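Local coordinates for pentatricopeptide repeat-containing protein 10, chloroplastic (Zea mays, PDB 4M59) that binds specific intergenic RNA sequences in chloroplasts and acts as a barrier to exonucleases, so that the bound messages are stabilised, at residues 507-513 and 534-540; 576-580 and 608-614; 602-606 and 621-625. The protein carries 4 engineered substitutions. One frame throughout, in Å; residues are numbered along the deposited sequence.

Contact 1. Residues 507-513 and 534-540; sequences RRLDGME and MLSIYAK. With nucleotides of chain C.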
# COMPACT_ATOMS: atom_id res chain seq x y z
N ARG A 507 7.12 -13.89 25.59
CA ARG A 507 6.10 -14.50 26.43
C ARG A 507 5.80 -13.71 27.68
O ARG A 507 5.71 -14.26 28.77
CB ARG A 507 6.51 -15.91 26.83
CG ARG A 507 6.99 -16.75 25.68
CD ARG A 507 5.90 -17.61 25.11
NE ARG A 507 5.68 -17.34 23.70
CZ ARG A 507 6.47 -17.76 22.72
NH1 ARG A 507 7.54 -18.48 22.99
NH2 ARG A 507 6.18 -17.46 21.46
N ARG A 508 5.63 -12.40 27.54
CA ARG A 508 5.23 -11.58 28.66
C ARG A 508 3.76 -11.28 28.59
O ARG A 508 3.37 -10.24 28.09
CB ARG A 508 5.99 -10.27 28.65
CG ARG A 508 7.28 -10.31 29.40
CD ARG A 508 7.26 -9.30 30.49
NE ARG A 508 7.46 -7.96 29.98
CZ ARG A 508 6.98 -6.88 30.58
NH1 ARG A 508 6.27 -7.00 31.68
NH2 ARG A 508 7.20 -5.68 30.08
N LEU A 509 2.95 -12.19 29.11
CA LEU A 509 1.51 -12.04 29.09
C LEU A 509 1.03 -10.75 29.73
O LEU A 509 0.18 -10.06 29.19
CB LEU A 509 0.87 -13.20 29.83
CG LEU A 509 -0.53 -12.89 30.33
CD1 LEU A 509 -1.48 -13.89 29.77
CD2 LEU A 509 -0.53 -12.90 31.83
N ASP A 510 1.59 -10.45 30.88
CA ASP A 510 1.22 -9.28 31.63
C ASP A 510 1.36 -8.06 30.75
O ASP A 510 0.46 -7.25 30.67
CB ASP A 510 2.18 -9.14 32.79
CG ASP A 510 3.61 -9.18 32.33
OD1 ASP A 510 3.83 -9.38 31.13
OD2 ASP A 510 4.52 -9.02 33.17
N GLY A 511 2.49 -7.96 30.07
CA GLY A 511 2.84 -6.76 29.36
C GLY A 511 2.11 -6.59 28.06
O GLY A 511 2.19 -5.55 27.43
N MET A 512 1.40 -7.63 27.65
CA MET A 512 0.62 -7.57 26.43
C MET A 512 -0.77 -7.08 26.76
O MET A 512 -1.32 -6.24 26.06
CB MET A 512 0.54 -8.94 25.78
CG MET A 512 1.85 -9.44 25.25
SD MET A 512 1.86 -11.18 24.84
CE MET A 512 0.78 -11.17 23.43
N GLU A 513 -1.33 -7.62 27.83
CA GLU A 513 -2.66 -7.25 28.25
C GLU A 513 -2.74 -5.76 28.47
O GLU A 513 -3.77 -5.15 28.23
CB GLU A 513 -3.04 -7.99 29.52
CG GLU A 513 -3.14 -9.47 29.33
CD GLU A 513 -3.91 -10.13 30.43
OE1 GLU A 513 -3.55 -9.96 31.60
OE2 GLU A 513 -4.90 -10.83 30.13
N MET A 534 -2.72 -12.44 20.92
CA MET A 534 -3.40 -12.53 22.19
C MET A 534 -4.06 -13.87 22.31
O MET A 534 -4.20 -14.41 23.39
CB MET A 534 -4.42 -11.42 22.34
CG MET A 534 -3.82 -10.06 22.31
SD MET A 534 -2.63 -9.79 23.61
CE MET A 534 -3.72 -9.64 25.00
N LEU A 535 -4.46 -14.43 21.19
CA LEU A 535 -5.16 -15.69 21.23
C LEU A 535 -4.20 -16.82 21.51
O LEU A 535 -4.55 -17.77 22.20
CB LEU A 535 -5.86 -15.95 19.92
CG LEU A 535 -6.72 -17.20 19.91
CD1 LEU A 535 -7.77 -17.04 20.95
CD2 LEU A 535 -7.35 -17.37 18.57
N SER A 536 -3.00 -16.71 20.98
CA SER A 536 -2.02 -17.77 21.13
C SER A 536 -1.37 -17.73 22.49
O SER A 536 -0.99 -18.76 23.03
CB SER A 536 -0.95 -17.67 20.06
OG SER A 536 0.00 -18.70 20.23
N ILE A 537 -1.22 -16.55 23.05
CA ILE A 537 -0.62 -16.44 24.36
C ILE A 537 -1.56 -16.96 25.43
O ILE A 537 -1.13 -17.62 26.36
CB ILE A 537 -0.15 -15.00 24.66
CG1 ILE A 537 0.69 -14.98 25.92
CG2 ILE A 537 -1.30 -14.06 24.79
CD1 ILE A 537 1.86 -15.90 25.87
N TYR A 538 -2.85 -16.70 25.28
CA TYR A 538 -3.83 -17.19 26.24
C TYR A 538 -3.94 -18.68 26.08
O TYR A 538 -4.16 -19.41 27.04
CB TYR A 538 -5.19 -16.55 26.01
CG TYR A 538 -5.30 -15.09 26.39
CD1 TYR A 538 -4.45 -14.53 27.32
CD2 TYR A 538 -6.25 -14.29 25.81
CE1 TYR A 538 -4.56 -13.20 27.65
CE2 TYR A 538 -6.36 -12.96 26.14
CZ TYR A 538 -5.51 -12.42 27.06
OH TYR A 538 -5.63 -11.10 27.39
N ALA A 539 -3.81 -19.14 24.85
CA ALA A 539 -3.94 -20.55 24.56
C ALA A 539 -2.73 -21.28 25.07
O ALA A 539 -2.82 -22.42 25.50
CB ALA A 539 -4.10 -20.77 23.09
N LYS A 540 -1.58 -20.63 25.01
CA LYS A 540 -0.36 -21.26 25.50
C LYS A 540 -0.40 -21.46 27.01
O LYS A 540 0.42 -22.17 27.57
CB LYS A 540 0.87 -20.46 25.08
CG LYS A 540 1.32 -20.78 23.68
CD LYS A 540 2.44 -19.87 23.24
CE LYS A 540 2.80 -20.12 21.80
NZ LYS A 540 3.89 -19.23 21.35
P U C 15 5.25 -18.38 17.12
OP1 U C 15 4.87 -16.96 17.32
OP2 U C 15 6.10 -19.06 18.12
O5' U C 15 3.92 -19.24 16.94
C5' U C 15 2.87 -19.19 17.93
C4' U C 15 1.68 -20.00 17.48
O4' U C 15 1.36 -19.68 16.10
C3' U C 15 1.87 -21.51 17.47
O3' U C 15 1.64 -22.06 18.76
C2' U C 15 0.80 -21.97 16.49
O2' U C 15 -0.48 -22.12 17.08
C1' U C 15 0.78 -20.81 15.48
N1 U C 15 1.54 -21.11 14.25
C2 U C 15 0.86 -21.72 13.22
O2 U C 15 -0.31 -22.02 13.28
N3 U C 15 1.63 -21.97 12.10
C4 U C 15 2.96 -21.68 11.92
O4 U C 15 3.51 -21.97 10.86
C5 U C 15 3.59 -21.04 13.04
C6 U C 15 2.87 -20.79 14.14
P U C 16 2.71 -23.06 19.40
OP1 U C 16 2.38 -23.22 20.84
OP2 U C 16 4.06 -22.61 19.00
O5' U C 16 2.39 -24.44 18.66
C5' U C 16 1.09 -25.04 18.75
C4' U C 16 1.14 -26.47 18.27
O4' U C 16 1.13 -26.49 16.81
C3' U C 16 2.38 -27.26 18.66
O3' U C 16 2.21 -27.86 19.94
C2' U C 16 2.44 -28.32 17.57
O2' U C 16 1.58 -29.41 17.81
C1' U C 16 1.97 -27.53 16.35
N1 U C 16 3.08 -26.92 15.59
C2 U C 16 3.67 -27.68 14.60
O2 U C 16 3.31 -28.81 14.33
N3 U C 16 4.70 -27.06 13.94
C4 U C 16 5.18 -25.79 14.15
O4 U C 16 6.12 -25.37 13.47
C5 U C 16 4.52 -25.07 15.19
C6 U C 16 3.52 -25.64 15.86
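Tyr538 turns an edge of its ring to Leu509, whose CD1 lies near the ring plane, 3.8 Å from Tyr538 CE1. The guanidinium of Arg507 has Lys540 NZ over one face, 2.9 Å from Arg507 NH2. Tyr538 OH donates to Glu513 OE2 (2.8 Å), which accepts with its anti lone pair, away from the other carboxylate oxygen; ring and carboxylate planes stand 76° apart. In the apolar part of the contact Met512 and Met534 slide past each other in opposite directions, Met512 CE lying 3.7 Å from Met534 SD, and the same methyl meets Ile537 CG2 at 3.8 Å. A phenylalanine in place of Tyr538 would probably leave Glu513 OE2 without this donor and its carboxylate freer to turn. The helices 509-519 and 528-539 run roughly antiparallel (145° between the local axes) and join successive repeats, predicted as PPR 13 and PPR 14, of the superhelical stack. Arg507 closes the preceding helix as the C-prime residue of a Schellman motif. Lys540, extended beyond CG (chi2 174°), reaches the RNA, its CE 3.3 Å from OP1 of U16 of chain C, while Arg507 NH2 lies 3.7 Å from OP2 of U15 of chain C. The two cationic groups thus gather beside consecutive phosphates, whose negative charge probably makes their closeness tolerable.

Contact 2. Residues 576-580 and 608-614; sequences CSESW and GFCKQGL. With nucleotides of chain C.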
# COMPACT_ATOMS: atom_id res chain seq x y z
N CYS A 576 -6.48 -27.24 26.90
CA CYS A 576 -7.56 -27.39 27.85
C CYS A 576 -8.02 -28.83 27.89
O CYS A 576 -9.03 -29.14 28.50
CB CYS A 576 -8.72 -26.46 27.50
SG CYS A 576 -8.35 -24.73 27.77
N SER A 577 -7.27 -29.70 27.24
CA SER A 577 -7.53 -31.12 27.25
C SER A 577 -8.89 -31.48 26.68
O SER A 577 -9.51 -32.46 27.06
CB SER A 577 -7.36 -31.69 28.65
OG SER A 577 -6.16 -31.23 29.24
N GLU A 578 -9.36 -30.65 25.76
CA GLU A 578 -10.54 -30.97 25.01
C GLU A 578 -10.11 -31.08 23.59
O GLU A 578 -10.31 -30.18 22.80
CB GLU A 578 -11.58 -29.88 25.16
CG GLU A 578 -12.01 -29.65 26.57
CD GLU A 578 -13.05 -30.62 27.02
OE1 GLU A 578 -13.36 -31.55 26.26
OE2 GLU A 578 -13.57 -30.46 28.13
N SER A 579 -9.49 -32.20 23.26
CA SER A 579 -8.89 -32.34 21.97
C SER A 579 -9.89 -32.84 20.96
O SER A 579 -9.61 -32.91 19.77
CB SER A 579 -7.73 -33.32 22.06
OG SER A 579 -7.03 -33.12 23.27
N TRP A 580 -11.07 -33.20 21.43
CA TRP A 580 -12.10 -33.65 20.52
C TRP A 580 -12.70 -32.46 19.83
O TRP A 580 -13.01 -32.50 18.64
CB TRP A 580 -13.16 -34.40 21.28
CG TRP A 580 -12.66 -35.68 21.78
CD1 TRP A 580 -12.12 -35.94 23.00
CD2 TRP A 580 -12.64 -36.91 21.06
NE1 TRP A 580 -11.77 -37.26 23.09
CE2 TRP A 580 -12.08 -37.88 21.91
CE3 TRP A 580 -13.05 -37.30 19.78
CZ2 TRP A 580 -11.92 -39.20 21.52
CZ3 TRP A 580 -12.88 -38.61 19.40
CH2 TRP A 580 -12.32 -39.54 20.27
N GLY A 608 -2.79 -32.91 20.78
CA GLY A 608 -3.87 -32.76 21.73
C GLY A 608 -4.44 -34.06 22.24
O GLY A 608 -4.92 -34.14 23.36
N PHE A 609 -4.40 -35.10 21.42
CA PHE A 609 -4.81 -36.40 21.86
C PHE A 609 -3.68 -37.00 22.65
O PHE A 609 -3.80 -37.25 23.83
CB PHE A 609 -5.08 -37.26 20.64
CG PHE A 609 -6.38 -36.97 20.01
CD1 PHE A 609 -7.41 -36.50 20.73
CD2 PHE A 609 -6.57 -37.17 18.68
CE1 PHE A 609 -8.62 -36.24 20.14
CE2 PHE A 609 -7.78 -36.90 18.10
CZ PHE A 609 -8.79 -36.45 18.82
N CYS A 610 -2.57 -37.19 21.97
CA CYS A 610 -1.35 -37.69 22.60
C CYS A 610 -1.01 -37.02 23.93
O CYS A 610 -0.33 -37.61 24.77
CB CYS A 610 -0.18 -37.54 21.63
SG CYS A 610 -0.31 -38.59 20.21
N LYS A 611 -1.48 -35.80 24.14
CA LYS A 611 -1.24 -35.13 25.40
C LYS A 611 -2.15 -35.67 26.49
O LYS A 611 -1.77 -35.70 27.65
CB LYS A 611 -1.42 -33.62 25.27
N GLN A 612 -3.34 -36.10 26.12
CA GLN A 612 -4.26 -36.66 27.10
C GLN A 612 -4.49 -38.14 26.86
O GLN A 612 -5.24 -38.80 27.58
CB GLN A 612 -5.59 -35.91 27.08
CG GLN A 612 -6.28 -35.90 25.75
CD GLN A 612 -7.48 -34.99 25.75
OE1 GLN A 612 -7.60 -34.14 26.62
NE2 GLN A 612 -8.37 -35.17 24.79
N GLY A 613 -3.83 -38.67 25.84
CA GLY A 613 -3.90 -40.08 25.55
C GLY A 613 -4.72 -40.35 24.32
O GLY A 613 -4.85 -39.49 23.45
N LEU A 614 -5.30 -41.54 24.25
CA LEU A 614 -6.06 -41.95 23.09
C LEU A 614 -5.19 -41.77 21.87
O LEU A 614 -5.48 -40.96 21.00
CB LEU A 614 -7.32 -41.11 22.96
CG LEU A 614 -8.13 -40.94 24.23
CD1 LEU A 614 -7.97 -39.54 24.77
CD2 LEU A 614 -9.58 -41.26 23.97
P C C 18 6.65 -32.87 22.71
OP1 C C 18 6.40 -31.93 23.83
OP2 C C 18 7.61 -33.99 22.88
O5' C C 18 5.26 -33.47 22.23
C5' C C 18 4.21 -33.72 23.17
C4' C C 18 4.15 -35.19 23.51
O4' C C 18 5.37 -35.57 24.20
C3' C C 18 3.02 -35.60 24.44
O3' C C 18 1.86 -35.95 23.70
C2' C C 18 3.60 -36.83 25.14
O2' C C 18 3.48 -38.01 24.39
C1' C C 18 5.07 -36.43 25.28
N1 C C 18 5.37 -35.72 26.54
C2 C C 18 5.75 -36.47 27.65
O2 C C 18 5.83 -37.71 27.55
N3 C C 18 6.03 -35.83 28.81
C4 C C 18 5.94 -34.51 28.88
N4 C C 18 6.22 -33.92 30.04
C5 C C 18 5.54 -33.72 27.76
C6 C C 18 5.27 -34.36 26.62
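Trp580 and Phe609 both set CG anti to the carbonyl carbon (chi1 -69° and -78°), and these turns bring their rings together across the seam between two neighbouring repeats of the PPR solenoid, predicted as PPR 15 and PPR 16. The pair is T-shaped (edge-to-face): the edge of Phe609 points at a face of Trp580, with 5.3 Å between the centroid of the six-membered indole ring and that of the phenyl ring, and 58° between their planes. Phe609 CE1 sits over the centre of the indole. Leu614 comes to the tryptophan edge instead, its CD2 near the ring plane and 4.0 Å from Trp580 CZ2. Glu617 and Arg620 of helix 615-627, the helix after 599-612, also touch the tryptophan side chain.

Deeper in, Ser579 packs against the helix 599-612. Its CB lies 3.5 Å from Phe609 CD1, and its OG is directed at the carbonyl of Gly608, although the modelled bond there is too short for its length to be trusted. Backbones come close at this point, with the CA atoms of Ser579 and Gly608 only 5.0 Å apart. Gln612 extends its chain toward Ser577 and Ser579. Ser577, with positive phi, is the C-prime residue of the Schellman motif ending helix 563-575. On the RNA side of helix 599-612, Cys610 CB lies 3.3 Å from O3' of C18 of chain C.

Contact 3. Residues 602-606 and 621-625; sequences YNTVI and VLSEM. With nucleotides of chain C.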
# COMPACT_ATOMS: atom_id res chain seq x y z
N TYR A 602 -2.87 -30.16 11.60
CA TYR A 602 -3.01 -31.57 11.90
C TYR A 602 -2.22 -31.98 13.13
O TYR A 602 -2.74 -32.65 14.01
CB TYR A 602 -2.58 -32.40 10.70
CG TYR A 602 -3.62 -32.54 9.62
CD1 TYR A 602 -4.64 -33.45 9.75
CD2 TYR A 602 -3.56 -31.78 8.47
CE1 TYR A 602 -5.59 -33.59 8.77
CE2 TYR A 602 -4.50 -31.92 7.49
CZ TYR A 602 -5.51 -32.83 7.65
OH TYR A 602 -6.47 -32.99 6.68
N ASN A 603 -0.96 -31.58 13.18
CA ASN A 603 -0.11 -31.87 14.32
C ASN A 603 -0.72 -31.39 15.60
O ASN A 603 -0.77 -32.10 16.59
CB ASN A 603 1.24 -31.19 14.17
CG ASN A 603 2.03 -31.71 13.01
OD1 ASN A 603 1.75 -32.77 12.48
ND2 ASN A 603 3.05 -30.97 12.62
N THR A 604 -1.24 -30.18 15.55
CA THR A 604 -1.79 -29.53 16.70
C THR A 604 -2.91 -30.34 17.24
O THR A 604 -3.14 -30.37 18.42
CB THR A 604 -2.33 -28.17 16.35
OG1 THR A 604 -1.35 -27.45 15.61
CG2 THR A 604 -2.65 -27.42 17.57
N VAL A 605 -3.60 -31.01 16.34
CA VAL A 605 -4.72 -31.88 16.69
C VAL A 605 -4.24 -33.20 17.26
O VAL A 605 -4.76 -33.68 18.26
CB VAL A 605 -5.60 -32.14 15.49
CG1 VAL A 605 -6.70 -33.08 15.85
CG2 VAL A 605 -6.16 -30.85 14.98
N ILE A 606 -3.25 -33.80 16.62
CA ILE A 606 -2.72 -35.08 17.06
C ILE A 606 -2.12 -34.99 18.45
O ILE A 606 -2.39 -35.82 19.31
CB ILE A 606 -1.63 -35.55 16.13
CG1 ILE A 606 -2.18 -35.67 14.72
CG2 ILE A 606 -1.06 -36.86 16.62
CD1 ILE A 606 -1.13 -35.85 13.69
N VAL A 621 -6.37 -39.64 13.10
CA VAL A 621 -6.17 -38.37 12.42
C VAL A 621 -5.09 -38.51 11.37
O VAL A 621 -5.25 -38.07 10.25
CB VAL A 621 -5.74 -37.30 13.42
CG1 VAL A 621 -5.61 -35.97 12.73
CG2 VAL A 621 -6.74 -37.22 14.53
N LEU A 622 -3.98 -39.12 11.76
CA LEU A 622 -2.86 -39.29 10.86
C LEU A 622 -3.30 -40.05 9.63
O LEU A 622 -2.82 -39.79 8.53
CB LEU A 622 -1.75 -40.06 11.55
CG LEU A 622 -0.76 -40.73 10.62
CD1 LEU A 622 0.13 -39.71 9.97
CD2 LEU A 622 0.05 -41.75 11.37
N SER A 623 -4.21 -40.99 9.83
CA SER A 623 -4.68 -41.81 8.74
C SER A 623 -5.21 -40.93 7.63
O SER A 623 -4.68 -40.90 6.53
CB SER A 623 -5.78 -42.73 9.24
OG SER A 623 -6.17 -43.61 8.21
N GLU A 624 -6.29 -40.22 7.94
CA GLU A 624 -6.95 -39.36 6.96
C GLU A 624 -6.00 -38.32 6.41
O GLU A 624 -6.07 -37.94 5.25
CB GLU A 624 -8.17 -38.68 7.59
CG GLU A 624 -9.15 -39.65 8.24
CD GLU A 624 -9.76 -39.08 9.52
OE1 GLU A 624 -10.47 -39.83 10.22
OE2 GLU A 624 -9.52 -37.89 9.81
N MET A 625 -5.09 -37.84 7.27
CA MET A 625 -4.16 -36.84 6.86
C MET A 625 -3.52 -37.35 5.62
O MET A 625 -3.48 -36.70 4.63
CB MET A 625 -3.13 -36.69 7.94
CG MET A 625 -2.17 -35.62 7.73
SD MET A 625 -0.82 -35.78 8.87
CE MET A 625 -0.19 -34.14 8.79
P U C 16 2.71 -23.06 19.40
OP1 U C 16 2.38 -23.22 20.84
OP2 U C 16 4.06 -22.61 19.00
O5' U C 16 2.39 -24.44 18.66
C5' U C 16 1.09 -25.04 18.75
C4' U C 16 1.14 -26.47 18.27
O4' U C 16 1.13 -26.49 16.81
C3' U C 16 2.38 -27.26 18.66
O3' U C 16 2.21 -27.86 19.94
C2' U C 16 2.44 -28.32 17.57
O2' U C 16 1.58 -29.41 17.81
C1' U C 16 1.97 -27.53 16.35
N1 U C 16 3.08 -26.92 15.59
C2 U C 16 3.67 -27.68 14.60
O2 U C 16 3.31 -28.81 14.33
N3 U C 16 4.70 -27.06 13.94
C4 U C 16 5.18 -25.79 14.15
O4 U C 16 6.12 -25.37 13.47
C5 U C 16 4.52 -25.07 15.19
C6 U C 16 3.52 -25.64 15.86
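Tyr602 receives Met625 over one face of its ring, within the antiparallel helix hairpin that makes up a PPR motif, here the predicted PPR 16. Met625 CG lies above the ring centre, 3.9 Å from the centroid, in a CH-pi contact. The sulfur stands farther off and oblique, SD 4.9 Å from the same centroid, a Met-aromatic contact. With CG anti to the backbone N (chi1 -174°) and the chain extended beyond it, the methionine lies along the tyrosine, pointing the opposite way, until CE meets Tyr602 CB at 3.5 Å. Val621, one turn earlier, comes to the ring edge: its CG1 is near the ring plane, 4.0 Å from Tyr602 CD1. The same methyl lies 4.0 Å from Ile606 CG1, while Val621 CG2 meets Val605 more loosely.

Around this apolar seam the local helix axes run at 161°, 10.5 Å apart. Leu586 of helix 580-590 packs on Tyr602 and Val605, and Pro597 and Met630 also touch the tyrosine. Its hydroxyl makes a weak hydrogen bond to Asp628. On the RNA side of helix 599-612 Asn603 contacts the uracil, consistent with the modular recognition of RNA by PPR repeats; its OD1 makes a weak hydrogen bond with Thr636. Asn603 ND2 donates to O2 of U16 of chain C at 2.8 Å, nearly straight at 162°.

In the fold
Contact 3 is the buried one: all its touching residues are inside, and across the helices it relies on apolar side chains and a methionine against an aromatic face. Contacts 1 and 2 are partly buried and mix apolar packing with polar or charged groups, some of them buried. The first two join successive predicted repeats, whereas contact 3 holds together the two helices of one. Contacts 2 and 3 share helix 599-612 and touch directly, Phe609 CE2 lying 3.7 Å from Val621 CG2; contact 1 stands apart, its centre about 22 Å from that of contact 2. All three lie beside the RNA, but contact 1 approaches phosphates and sugar, contact 2 a ribose, and contact 3 has a settled hydrogen bond to a base.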